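2-methyl-aconitate isomerase (Shewanella oneidensis, PDB 5K87) catalyses the cis-trans isomerisation of 2-methyl-aconitate, by base-catalysed proton abstraction coupled to rotation about the C2-C3 bond, in propionate degradation through the 2-methylcitrate cycle. Local coordinates at residues D205-P210 / F215-I220; A333-G338 / V364-V369; A250-F255 / M315-H320; R140-Q143 / K148-I151. The protein carries 1 engineered substitution. All blocks are in the same frame, centred on the assembly; numbering follows the deposited sequence.

Interaction 1 of 4, residues D205-P210 / F215-I220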
loop_
_atom_site.group_PDB
_atom_site.type_symbol
_atom_site.label_atom_id
_atom_site.label_comp_id
_atom_site.label_asym_id
_atom_site.label_seq_id
_atom_site.Cartn_x
_atom_site.Cartn_y
_atom_site.Cartn_z
ATOM N N ASP A 205 6.245 4.552 36.523
ATOM C CA ASP A 205 5.992 5.926 36.889
ATOM C C ASP A 205 4.506 6.170 36.818
ATOM O O ASP A 205 3.757 5.362 36.268
ATOM C CB ASP A 205 6.712 6.878 35.934
ATOM C CG ASP A 205 8.206 6.914 36.165
ATOM O OD1 ASP A 205 8.639 7.579 37.129
ATOM O OD2 ASP A 205 8.951 6.284 35.386
ATOM N N VAL A 206 4.076 7.276 37.407
ATOM C CA VAL A 206 2.715 7.732 37.210
ATOM C C VAL A 206 2.775 8.890 36.234
ATOM O O VAL A 206 3.335 9.943 36.533
ATOM C CB VAL A 206 2.049 8.172 38.521
ATOM C CG1 VAL A 206 0.642 8.676 38.244
ATOM C CG2 VAL A 206 2.012 7.013 39.503
ATOM N N LEU A 207 2.200 8.687 35.057
ATOM C CA LEU A 207 2.219 9.701 34.019
ATOM C C LEU A 207 1.005 10.611 34.174
ATOM O O LEU A 207 -0.127 10.196 33.932
ATOM C CB LEU A 207 2.232 9.029 32.646
ATOM C CG LEU A 207 2.741 9.802 31.433
ATOM C CD1 LEU A 207 4.051 10.528 31.729
ATOM C CD2 LEU A 207 2.906 8.839 30.263
ATOM N N GLU A 208 1.249 11.849 34.598
ATOM C CA GLU A 208 0.176 12.813 34.819
ATOM C C GLU A 208 -0.137 13.583 33.543
ATOM O O GLU A 208 0.703 14.326 33.030
ATOM C CB GLU A 208 0.546 13.786 35.943
ATOM N N VAL A 209 -1.345 13.384 33.026
ATOM C CA VAL A 209 -1.793 14.063 31.820
ATOM C C VAL A 209 -3.037 14.868 32.185
ATOM O O VAL A 209 -4.159 14.390 32.044
ATOM C CB VAL A 209 -2.108 13.058 30.696
ATOM C CG1 VAL A 209 -2.327 13.787 29.371
ATOM C CG2 VAL A 209 -0.975 12.047 30.561
ATOM N N PRO A 210 -2.832 16.101 32.671
ATOM C CA PRO A 210 -3.884 16.916 33.289
ATOM C C PRO A 210 -5.127 17.083 32.420
ATOM O O PRO A 210 -5.045 17.571 31.292
ATOM C CB PRO A 210 -3.194 18.271 33.521
ATOM C CG PRO A 210 -1.958 18.240 32.671
ATOM C CD PRO A 210 -1.542 16.807 32.633
ATOM N N PHE A 215 -1.815 7.803 34.369
ATOM C CA PHE A 215 -1.523 6.491 33.802
ATOM C C PHE A 215 -0.220 5.934 34.366
ATOM O O PHE A 215 0.824 6.568 34.263
ATOM C CB PHE A 215 -1.451 6.581 32.268
ATOM C CG PHE A 215 -2.660 7.221 31.639
ATOM C CD1 PHE A 215 -3.782 6.467 31.332
ATOM C CD2 PHE A 215 -2.677 8.580 31.359
ATOM C CE1 PHE A 215 -4.897 7.056 30.760
ATOM C CE2 PHE A 215 -3.789 9.171 30.787
ATOM C CZ PHE A 215 -4.901 8.409 30.489
ATOM N N ASN A 216 -0.285 4.760 34.988
ATOM C CA ASN A 216 0.940 4.042 35.309
ATOM C C ASN A 216 1.634 3.712 34.005
ATOM O O ASN A 216 0.989 3.309 33.040
ATOM C CB ASN A 216 0.661 2.763 36.095
ATOM C CG ASN A 216 0.569 3.008 37.587
ATOM O OD1 ASN A 216 1.581 3.223 38.255
ATOM N ND2 ASN A 216 -0.641 2.969 38.117
ATOM N N ALA A 217 2.942 3.913 33.975
ATOM C CA ALA A 217 3.689 3.714 32.748
ATOM C C ALA A 217 5.086 3.222 33.038
ATOM O O ALA A 217 5.696 3.602 34.040
ATOM C CB ALA A 217 3.747 5.010 31.957
ATOM N N THR A 218 5.592 2.368 32.158
ATOM C CA THR A 218 7.012 2.082 32.130
ATOM C C THR A 218 7.598 2.756 30.905
ATOM O O THR A 218 7.129 2.550 29.783
ATOM C CB THR A 218 7.312 0.579 32.082
ATOM O OG1 THR A 218 7.010 0.003 33.355
ATOM C CG2 THR A 218 8.780 0.346 31.772
ATOM N N MET A 219 8.599 3.588 31.125
ATOM C CA MET A 219 9.283 4.282 30.051
ATOM C C MET A 219 10.687 3.723 29.948
ATOM O O MET A 219 11.498 3.854 30.870
ATOM C CB MET A 219 9.292 5.780 30.338
ATOM C CG MET A 219 7.915 6.405 30.131
ATOM S SD MET A 219 7.658 8.044 30.838
ATOM C CE MET A 219 7.448 7.618 32.564
ATOM N N ILE A 220 10.958 3.069 28.828
ATOM C CA ILE A 220 12.218 2.373 28.641
ATOM C C ILE A 220 12.867 2.785 27.329
ATOM O O ILE A 220 12.182 3.053 26.339
ATOM C CB ILE A 220 12.003 0.842 28.703
ATOM C CG1 ILE A 220 13.337 0.100 28.782
ATOM C CG2 ILE A 220 11.149 0.351 27.534
ATOM C CD1 ILE A 220 13.185 -1.380 29.075
HETATM O O HOH W 1 9.316 4.056 33.910
#

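Interaction 2 of 4, residues A333-G338 / V364-V369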
loop_
_atom_site.group_PDB
_atom_site.type_symbol
_atom_site.label_atom_id
_atom_site.label_comp_id
_atom_site.label_asym_id
_atom_site.label_seq_id
_atom_site.Cartn_x
_atom_site.Cartn_y
_atom_site.Cartn_z
ATOM N N ALA A 333 12.051 -5.005 28.623
ATOM C CA ALA A 333 11.266 -4.637 29.794
ATOM C C ALA A 333 10.757 -5.877 30.515
ATOM O O ALA A 333 10.690 -5.910 31.757
ATOM C CB ALA A 333 10.097 -3.735 29.407
ATOM N N ALA A 334 10.371 -6.893 29.754
ATOM C CA ALA A 334 9.850 -8.114 30.353
ATOM C C ALA A 334 10.902 -8.806 31.214
ATOM O O ALA A 334 10.555 -9.507 32.173
ATOM C CB ALA A 334 9.339 -9.062 29.296
ATOM N N ALA A 335 12.173 -8.608 30.880
ATOM C CA ALA A 335 13.277 -9.245 31.598
ATOM C C ALA A 335 13.662 -8.508 32.882
ATOM O O ALA A 335 14.480 -8.998 33.672
ATOM C CB ALA A 335 14.491 -9.361 30.687
ATOM N N ILE A 336 13.103 -7.324 33.082
ATOM C CA ILE A 336 13.387 -6.547 34.283
ATOM C C ILE A 336 12.205 -6.627 35.248
ATOM O O ILE A 336 11.149 -6.039 34.997
ATOM C CB ILE A 336 13.643 -5.078 33.940
ATOM C CG1 ILE A 336 14.713 -4.953 32.853
ATOM C CG2 ILE A 336 14.050 -4.313 35.189
ATOM C CD1 ILE A 336 16.059 -5.498 33.256
ATOM N N PRO A 337 12.375 -7.359 36.361
ATOM C CA PRO A 337 11.259 -7.558 37.289
ATOM C C PRO A 337 10.689 -6.235 37.786
ATOM O O PRO A 337 11.441 -5.367 38.221
ATOM C CB PRO A 337 11.898 -8.343 38.436
ATOM C CG PRO A 337 13.019 -9.085 37.777
ATOM C CD PRO A 337 13.565 -8.140 36.749
ATOM N N GLY A 338 9.376 -6.077 37.677
ATOM C CA GLY A 338 8.721 -4.881 38.171
ATOM C C GLY A 338 8.252 -3.882 37.125
ATOM O O GLY A 338 7.466 -2.999 37.444
ATOM N N VAL A 364 10.422 -12.980 21.757
ATOM C CA VAL A 364 11.648 -12.211 21.875
ATOM C C VAL A 364 12.344 -12.623 23.165
ATOM O O VAL A 364 11.700 -12.775 24.208
ATOM C CB VAL A 364 11.369 -10.682 21.842
ATOM C CG1 VAL A 364 10.303 -10.281 22.876
ATOM C CG2 VAL A 364 12.651 -9.900 22.038
ATOM N N GLY A 365 13.646 -12.846 23.087
ATOM C CA GLY A 365 14.420 -13.182 24.270
ATOM C C GLY A 365 15.331 -12.032 24.631
ATOM O O GLY A 365 15.912 -11.414 23.751
ATOM N N ALA A 366 15.449 -11.724 25.918
ATOM C CA ALA A 366 16.381 -10.694 26.363
ATOM C C ALA A 366 17.134 -11.187 27.579
ATOM O O ALA A 366 16.531 -11.643 28.557
ATOM C CB ALA A 366 15.663 -9.402 26.676
ATOM N N GLN A 367 18.456 -11.090 27.504
ATOM C CA GLN A 367 19.343 -11.618 28.532
ATOM C C GLN A 367 19.729 -10.529 29.534
ATOM O O GLN A 367 20.613 -9.712 29.263
ATOM C CB GLN A 367 20.587 -12.204 27.867
ATOM C CG GLN A 367 21.587 -12.838 28.814
ATOM C CD GLN A 367 22.830 -13.326 28.091
ATOM O OE1 GLN A 367 22.940 -13.209 26.869
ATOM N NE2 GLN A 367 23.774 -13.879 28.846
ATOM N N ALA A 368 19.042 -10.513 30.676
ATOM C CA ALA A 368 19.311 -9.545 31.739
ATOM C C ALA A 368 20.126 -10.178 32.853
ATOM O O ALA A 368 19.753 -11.222 33.391
ATOM C CB ALA A 368 18.021 -8.989 32.302
ATOM N N VAL A 369 21.243 -9.543 33.187
ATOM C CA VAL A 369 22.104 -10.030 34.254
ATOM C C VAL A 369 22.447 -8.867 35.170
ATOM O O VAL A 369 22.586 -7.726 34.732
ATOM C CB VAL A 369 23.402 -10.698 33.712
ATOM C CG1 VAL A 369 23.085 -11.663 32.579
ATOM C CG2 VAL A 369 24.417 -9.669 33.262
#

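Interaction 3 of 4, residues A250-F255 / M315-H320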
loop_
_atom_site.group_PDB
_atom_site.type_symbol
_atom_site.label_atom_id
_atom_site.label_comp_id
_atom_site.label_asym_id
_atom_site.label_seq_id
_atom_site.Cartn_x
_atom_site.Cartn_y
_atom_site.Cartn_z
ATOM N N ALA A 250 -10.891 10.129 18.421
ATOM C CA ALA A 250 -10.763 10.477 19.828
ATOM C C ALA A 250 -9.649 9.664 20.482
ATOM O O ALA A 250 -8.808 10.206 21.201
ATOM C CB ALA A 250 -12.080 10.249 20.556
ATOM N N ALA A 251 -9.640 8.362 20.207
ATOM C CA ALA A 251 -8.631 7.472 20.768
ATOM C C ALA A 251 -7.233 7.838 20.264
ATOM O O ALA A 251 -6.270 7.882 21.035
ATOM C CB ALA A 251 -8.969 6.019 20.436
ATOM N N LEU A 252 -7.126 8.109 18.970
ATOM C CA LEU A 252 -5.835 8.473 18.401
ATOM C C LEU A 252 -5.297 9.769 19.008
ATOM O O LEU A 252 -4.106 9.874 19.305
ATOM C CB LEU A 252 -5.928 8.579 16.882
ATOM C CG LEU A 252 -6.263 7.262 16.177
ATOM C CD1 LEU A 252 -6.410 7.462 14.673
ATOM C CD2 LEU A 252 -5.209 6.202 16.470
ATOM N N ALA A 253 -6.177 10.746 19.215
ATOM C CA ALA A 253 -5.769 12.008 19.818
ATOM C C ALA A 253 -5.317 11.805 21.268
ATOM O O ALA A 253 -4.341 12.410 21.723
ATOM C CB ALA A 253 -6.907 13.015 19.745
ATOM N N LYS A 254 -6.017 10.934 21.985
ATOM C CA LYS A 254 -5.671 10.638 23.368
ATOM C C LYS A 254 -4.295 9.982 23.455
ATOM O O LYS A 254 -3.451 10.400 24.251
ATOM C CB LYS A 254 -6.736 9.757 24.017
ATOM C CG LYS A 254 -6.507 9.478 25.497
ATOM C CD LYS A 254 -7.699 8.719 26.065
ATOM C CE LYS A 254 -7.508 8.367 27.527
ATOM N NZ LYS A 254 -8.663 7.564 28.026
ATOM N N PHE A 255 -4.059 8.966 22.626
ATOM C CA PHE A 255 -2.747 8.324 22.583
ATOM C C PHE A 255 -1.642 9.326 22.296
ATOM O O PHE A 255 -0.576 9.263 22.905
ATOM C CB PHE A 255 -2.706 7.220 21.528
ATOM C CG PHE A 255 -3.226 5.902 22.008
ATOM C CD1 PHE A 255 -2.564 5.201 23.002
ATOM C CD2 PHE A 255 -4.350 5.340 21.435
ATOM C CE1 PHE A 255 -3.035 3.977 23.434
ATOM C CE2 PHE A 255 -4.826 4.115 21.857
ATOM C CZ PHE A 255 -4.173 3.434 22.864
ATOM N N MET A 315 3.577 6.218 14.306
ATOM C CA MET A 315 3.184 7.350 13.469
ATOM C C MET A 315 1.684 7.643 13.560
ATOM O O MET A 315 1.058 7.991 12.561
ATOM C CB MET A 315 3.622 7.135 12.009
ATOM C CG MET A 315 5.107 6.760 11.850
ATOM S SD MET A 315 6.255 7.970 12.532
ATOM C CE MET A 315 6.042 9.310 11.346
ATOM N N GLY A 316 1.110 7.473 14.748
ATOM C CA GLY A 316 -0.256 7.879 15.002
ATOM C C GLY A 316 -1.331 6.856 14.685
ATOM O O GLY A 316 -2.521 7.185 14.688
ATOM N N LYS A 317 -0.939 5.616 14.414
ATOM C CA LYS A 317 -1.906 4.558 14.152
ATOM C C LYS A 317 -1.511 3.303 14.896
ATOM O O LYS A 317 -0.327 3.052 15.088
ATOM C CB LYS A 317 -1.950 4.238 12.656
ATOM C CG LYS A 317 -2.512 5.356 11.789
ATOM C CD LYS A 317 -4.012 5.476 11.963
ATOM C CE LYS A 317 -4.549 6.706 11.240
ATOM N NZ LYS A 317 -4.281 6.637 9.775
ATOM N N LEU A 318 -2.491 2.507 15.309
ATOM C CA LEU A 318 -2.194 1.179 15.823
ATOM C C LEU A 318 -1.486 0.368 14.740
ATOM O O LEU A 318 -1.974 0.254 13.614
ATOM C CB LEU A 318 -3.474 0.462 16.263
ATOM C CG LEU A 318 -3.191 -0.830 17.026
ATOM C CD1 LEU A 318 -2.744 -0.501 18.446
ATOM C CD2 LEU A 318 -4.405 -1.751 17.044
ATOM N N HIS A 319 -0.338 -0.190 15.097
ATOM C CA HIS A 319 0.475 -0.974 14.187
ATOM C C HIS A 319 -0.171 -2.327 13.913
ATOM O O HIS A 319 -0.756 -2.946 14.801
ATOM C CB HIS A 319 1.869 -1.141 14.790
ATOM C CG HIS A 319 2.885 -1.689 13.847
ATOM N ND1 HIS A 319 3.037 -3.047 13.625
ATOM C CD2 HIS A 319 3.829 -1.082 13.092
ATOM C CE1 HIS A 319 4.013 -3.240 12.767
ATOM N NE2 HIS A 319 4.512 -2.060 12.419
ATOM N N HIS A 320 -0.040 -2.799 12.674
ATOM C CA HIS A 320 -0.729 -4.009 12.240
ATOM C C HIS A 320 -0.173 -5.276 12.880
ATOM O O HIS A 320 -0.847 -6.309 12.922
ATOM C CB HIS A 320 -0.695 -4.118 10.712
ATOM C CG HIS A 320 0.643 -4.493 10.152
ATOM N ND1 HIS A 320 0.880 -5.718 9.567
ATOM C CD2 HIS A 320 1.812 -3.808 10.078
ATOM C CE1 HIS A 320 2.133 -5.769 9.153
ATOM N NE2 HIS A 320 2.723 -4.627 9.455
HETATM O O HOH W 2 -2.105 8.754 17.769
#

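Interaction 4 of 4, residues R140-Q143 / K148-I151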
loop_
_atom_site.group_PDB
_atom_site.type_symbol
_atom_site.label_atom_id
_atom_site.label_comp_id
_atom_site.label_asym_id
_atom_site.label_seq_id
_atom_site.Cartn_x
_atom_site.Cartn_y
_atom_site.Cartn_z
ATOM N N ARG A 140 27.520 -8.345 10.792
ATOM C CA ARG A 140 27.630 -7.436 11.922
ATOM C C ARG A 140 27.244 -6.039 11.454
ATOM O O ARG A 140 27.972 -5.392 10.698
ATOM C CB ARG A 140 29.054 -7.465 12.484
ATOM C CG ARG A 140 29.513 -8.877 12.898
ATOM C CD ARG A 140 31.033 -8.975 13.044
ATOM N NE ARG A 140 31.702 -8.673 11.784
ATOM C CZ ARG A 140 33.010 -8.477 11.654
ATOM N NH1 ARG A 140 33.807 -8.548 12.713
ATOM N NH2 ARG A 140 33.519 -8.195 10.463
ATOM N N ILE A 141 26.062 -5.598 11.870
ATOM C CA ILE A 141 25.492 -4.354 11.370
ATOM C C ILE A 141 25.729 -3.229 12.361
ATOM O O ILE A 141 25.431 -3.370 13.547
ATOM C CB ILE A 141 23.972 -4.501 11.144
ATOM C CG1 ILE A 141 23.676 -5.626 10.146
ATOM C CG2 ILE A 141 23.389 -3.198 10.648
ATOM C CD1 ILE A 141 22.251 -6.123 10.188
ATOM N N TRP A 142 26.266 -2.117 11.882
ATOM C CA TRP A 142 26.326 -0.895 12.670
ATOM C C TRP A 142 25.077 -0.090 12.353
ATOM O O TRP A 142 24.902 0.410 11.237
ATOM C CB TRP A 142 27.582 -0.093 12.343
ATOM C CG TRP A 142 27.667 1.212 13.079
ATOM C CD1 TRP A 142 27.638 2.468 12.533
ATOM C CD2 TRP A 142 27.796 1.391 14.494
ATOM N NE1 TRP A 142 27.747 3.414 13.527
ATOM C CE2 TRP A 142 27.838 2.782 14.733
ATOM C CE3 TRP A 142 27.878 0.512 15.579
ATOM C CZ2 TRP A 142 27.968 3.309 16.021
ATOM C CZ3 TRP A 142 27.997 1.044 16.861
ATOM C CH2 TRP A 142 28.045 2.429 17.064
ATOM N N GLN A 143 24.190 -0.012 13.335
ATOM C CA GLN A 143 22.965 0.759 13.213
ATOM C C GLN A 143 23.352 2.212 13.435
ATOM O O GLN A 143 23.606 2.628 14.566
ATOM C CB GLN A 143 21.923 0.279 14.226
ATOM C CG GLN A 143 20.497 0.328 13.688
ATOM C CD GLN A 143 20.140 1.705 13.174
ATOM O OE1 GLN A 143 20.501 2.714 13.777
ATOM N NE2 GLN A 143 19.458 1.760 12.037
ATOM N N LYS A 148 24.276 1.483 17.535
ATOM C CA LYS A 148 24.187 0.178 18.187
ATOM C C LYS A 148 24.577 -0.937 17.225
ATOM O O LYS A 148 24.429 -0.790 16.008
ATOM C CB LYS A 148 22.757 -0.081 18.674
ATOM C CG LYS A 148 22.308 0.779 19.841
ATOM C CD LYS A 148 23.078 0.432 21.104
ATOM C CE LYS A 148 22.539 1.177 22.316
ATOM N NZ LYS A 148 23.376 0.915 23.519
ATOM N N THR A 149 25.063 -2.050 17.767
ATOM C CA THR A 149 25.379 -3.230 16.977
ATOM C C THR A 149 24.171 -4.152 16.887
ATOM O O THR A 149 23.505 -4.429 17.896
ATOM C CB THR A 149 26.511 -4.030 17.632
ATOM O OG1 THR A 149 27.684 -3.210 17.715
ATOM C CG2 THR A 149 26.819 -5.303 16.838
ATOM N N ILE A 150 23.878 -4.621 15.675
ATOM C CA ILE A 150 22.851 -5.639 15.483
ATOM C C ILE A 150 23.445 -6.734 14.611
ATOM O O ILE A 150 24.175 -6.444 13.672
ATOM C CB ILE A 150 21.598 -5.062 14.828
ATOM C CG1 ILE A 150 21.032 -3.928 15.678
ATOM C CG2 ILE A 150 20.580 -6.154 14.619
ATOM C CD1 ILE A 150 20.011 -3.117 14.957
ATOM N N ILE A 151 23.181 -7.991 14.947
ATOM C CA ILE A 151 23.711 -9.119 14.195
ATOM C C ILE A 151 22.585 -9.792 13.415
ATOM O O ILE A 151 21.494 -10.002 13.952
ATOM C CB ILE A 151 24.327 -10.159 15.146
ATOM C CG1 ILE A 151 25.353 -9.510 16.084
ATOM C CG2 ILE A 151 24.925 -11.308 14.368
ATOM C CD1 ILE A 151 26.547 -8.906 15.384
#

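Interaction 1 of 4, residues D205-P210 / F215-I220
Asp205 and Met219 come together because each holds its CG beside its own backbone N, and the methionine then bends at its last torsion (chi3 -77°), which carries the methyl to the aspartate. There CE of Met219 lies 3.5 Å from OD2 of Asp205 and as near to CB of the same residue, the two side chains crossing at about a right angle. A water bridges the pair, donating to OD2 of Asp205 and accepting from N of Met219 at 2.9 Å. Thr200 also bonds OD2 and Asn202 bonds OD1, so both oxygens of the buried carboxylate are satisfied. These residues belong to the antiparallel hairpin of strands 205-209 and 213-221, whose short segments run at 123° to each other, a strong twist. Hydrogen-bonded pairs Asp205-Ala217 and Leu207-Phe215 enclose the non-hydrogen-bonded pair Val206-Asn216. N of Asp205 reaches O of Ala217 at 2.7 Å, and N of Leu207 meets O of Phe215 at 2.6 Å. Between them, CA of Asn216 makes a CA-H...O contact of 3.3 Å with O of Asp205. At the far end a methyl, CG2 of Val209, sits at the edge of the Phe215 ring, 3.9 Å from CD2. Helix 249-266 packs on these side chains, Ile258 meeting Phe215, Thr257 and His261 meeting Val209, and Met266 meeting Met219.

Interaction 2 of 4, residues A333-G338 / V364-V369
The methyl of Ala335 points at strand 360-371 and touches two of its alanines at once. Its CB is 3.9 Å from CB of Ala368 and 4.2 Å from CB of Ala366, two residues whose side chains both face the 333-338 segment. The same methyl also rests 3.7 Å from O of Ala366, so it meets strand backbone as well as side chains. In return, CB of Ala368 comes to 3.8 Å from O of Ala335. No hydrogen bond crosses the contact; between the two segments it is van der Waals packing, and the small side chains allow the CA atoms of Ala335 and Ala368 to approach to 6.0 Å. The C-terminal part of helix 324-334 and the residues following are thus laid against strand 360-371. In the diaminopimelate epimerase clan, to which PrpF belongs, each domain typically wraps its strands round a central helix, and the position of helix 324-334 is consistent with such a central helix. Ile336 adds a second point of touch: with CG1 beside the backbone N (chi1 -52°) and a further turn at chi2 (-62°), its CD1 ends 4.1 Å from CB of Ala368. The backbone turn that presents both residues is closed by N of Ile336 bonding O of Ala333 at 3.1 Å. Farther out, the Asn342 side chain bonds both O of Ala334 and N of Gly338. Trp375 of strand 374-391 packs on Ile336, Pro337 and Ala368 together.

Interaction 3 of 4, residues A250-F255 / M315-H320
Leu252 of helix 249-266 and Gly316 of the bend ahead of strand 317-318 bring their CA atoms to 6.6 Å, the glycine having a positive phi (88°), a conformation in which a beta carbon would collide with the carbonyl oxygen of Met315. The leucine carries the contact. Its CG stands beside the backbone N (chi1 -64°), which sends the forked end across to the bend, where CD2 lies 3.4 Å from O of Gly316. The other branch, CD1, packs against the aliphatic part of Lys317, 4.0 Å from CE, with CD nearly as close. Lys317 starts away from the helix, and the bends at chi2 and chi4 bring CD and CE back alongside the leucine, the two side chains crossing obliquely. A water supplies the polar link: it donates to O of Leu252 at 2.8 Å and, weakly, to O of Gly316 at 3.5 Å. The contact thus sets the first turns of helix 249-266 against the turn that joins strands 308-314 and 317-318 and leads into the substrate site. Shortening Leu252 to an alanine is likely to open a gap beside the Gly316 carbonyl and leave the Lys317 methylenes without their apolar neighbour. Two residues beyond Lys317, the substrate-binding His319 bonds a bound malonate ion through NE2, and N of His320 also bonds malonate. Asn246 and Gln242 hold the intervening Leu318 by its backbone N and O, while His320 packs on Lys61 of the second subunit.

Interaction 4 of 4, residues R140-Q143 / K148-I151
Arg140 lies alongside Ile151, both pointing the same way, with CG of the arginine 3.9 Å from CD1 of the isoleucine; its guanidinium turns aside to a salt bridge with Asp88. On the other face, Ile141 packs against Ile150, CB to CB 4.4 Å, and the two backbones exchange hydrogen bonds, N of Ile141 to O of Ile150 at 2.7 Å. Trp142 keeps CG anti to the backbone N (chi1 177°), which swings the indole over the start of the second strand: N of Lys148 sits 3.8 Å above the ring plane, toward the rim, and OG1 of Thr149 lies at the ring's edge. This is the antiparallel hairpin of strands 135-143 and 148-157. Lys84 makes a cation-pi contact with the same indole, and His87 meets it edge-to-face while also bonding OG1 of Thr149. With a serine in place of Trp142, the Lys148 backbone would probably lose its aromatic cover, and Lys84 and His87 their ring partner. Gln143 packs CG 3.7 Å from CD1 of Ile150, while its amide bonds Asn145 and N of Ile146 within the turn. Its own N reaches O of Lys148 at 2.8 Å, and N of Lys148 returns a longer bond, 3.3 Å to O of Gln143. Ile141 and Ile150 thus pack toward helix 113-122, but their face becomes polar toward the turn, where NZ of Lys148 bonds O of Ala187 and Asn185; Arg140, Trp142 and Thr149 find charged and aromatic partners at residues 84-88.

In the fold
From the N terminus, interaction 4 closes first, as a tight hairpin with four residues between its segments, and interaction 1 closes a second hairpin, also with four residues between its segments. Interaction 3 then bridges 59 residues and interaction 2 another 25. All four follow in series; none nests in or crosses another. Interactions 1, 2 and 3 form a connected group: CD1 of Ile220 packs 3.8 Å from N of Ala333, and CZ of Phe215 lies 3.9 Å from CE of Lys254. The 205-220 hairpin thus touches both helix 249-266 and helix 324-334. Interaction 4 stands apart, its nearest atoms about 11 Å from interactions 1 and 2, and across the chain's centre from interaction 3.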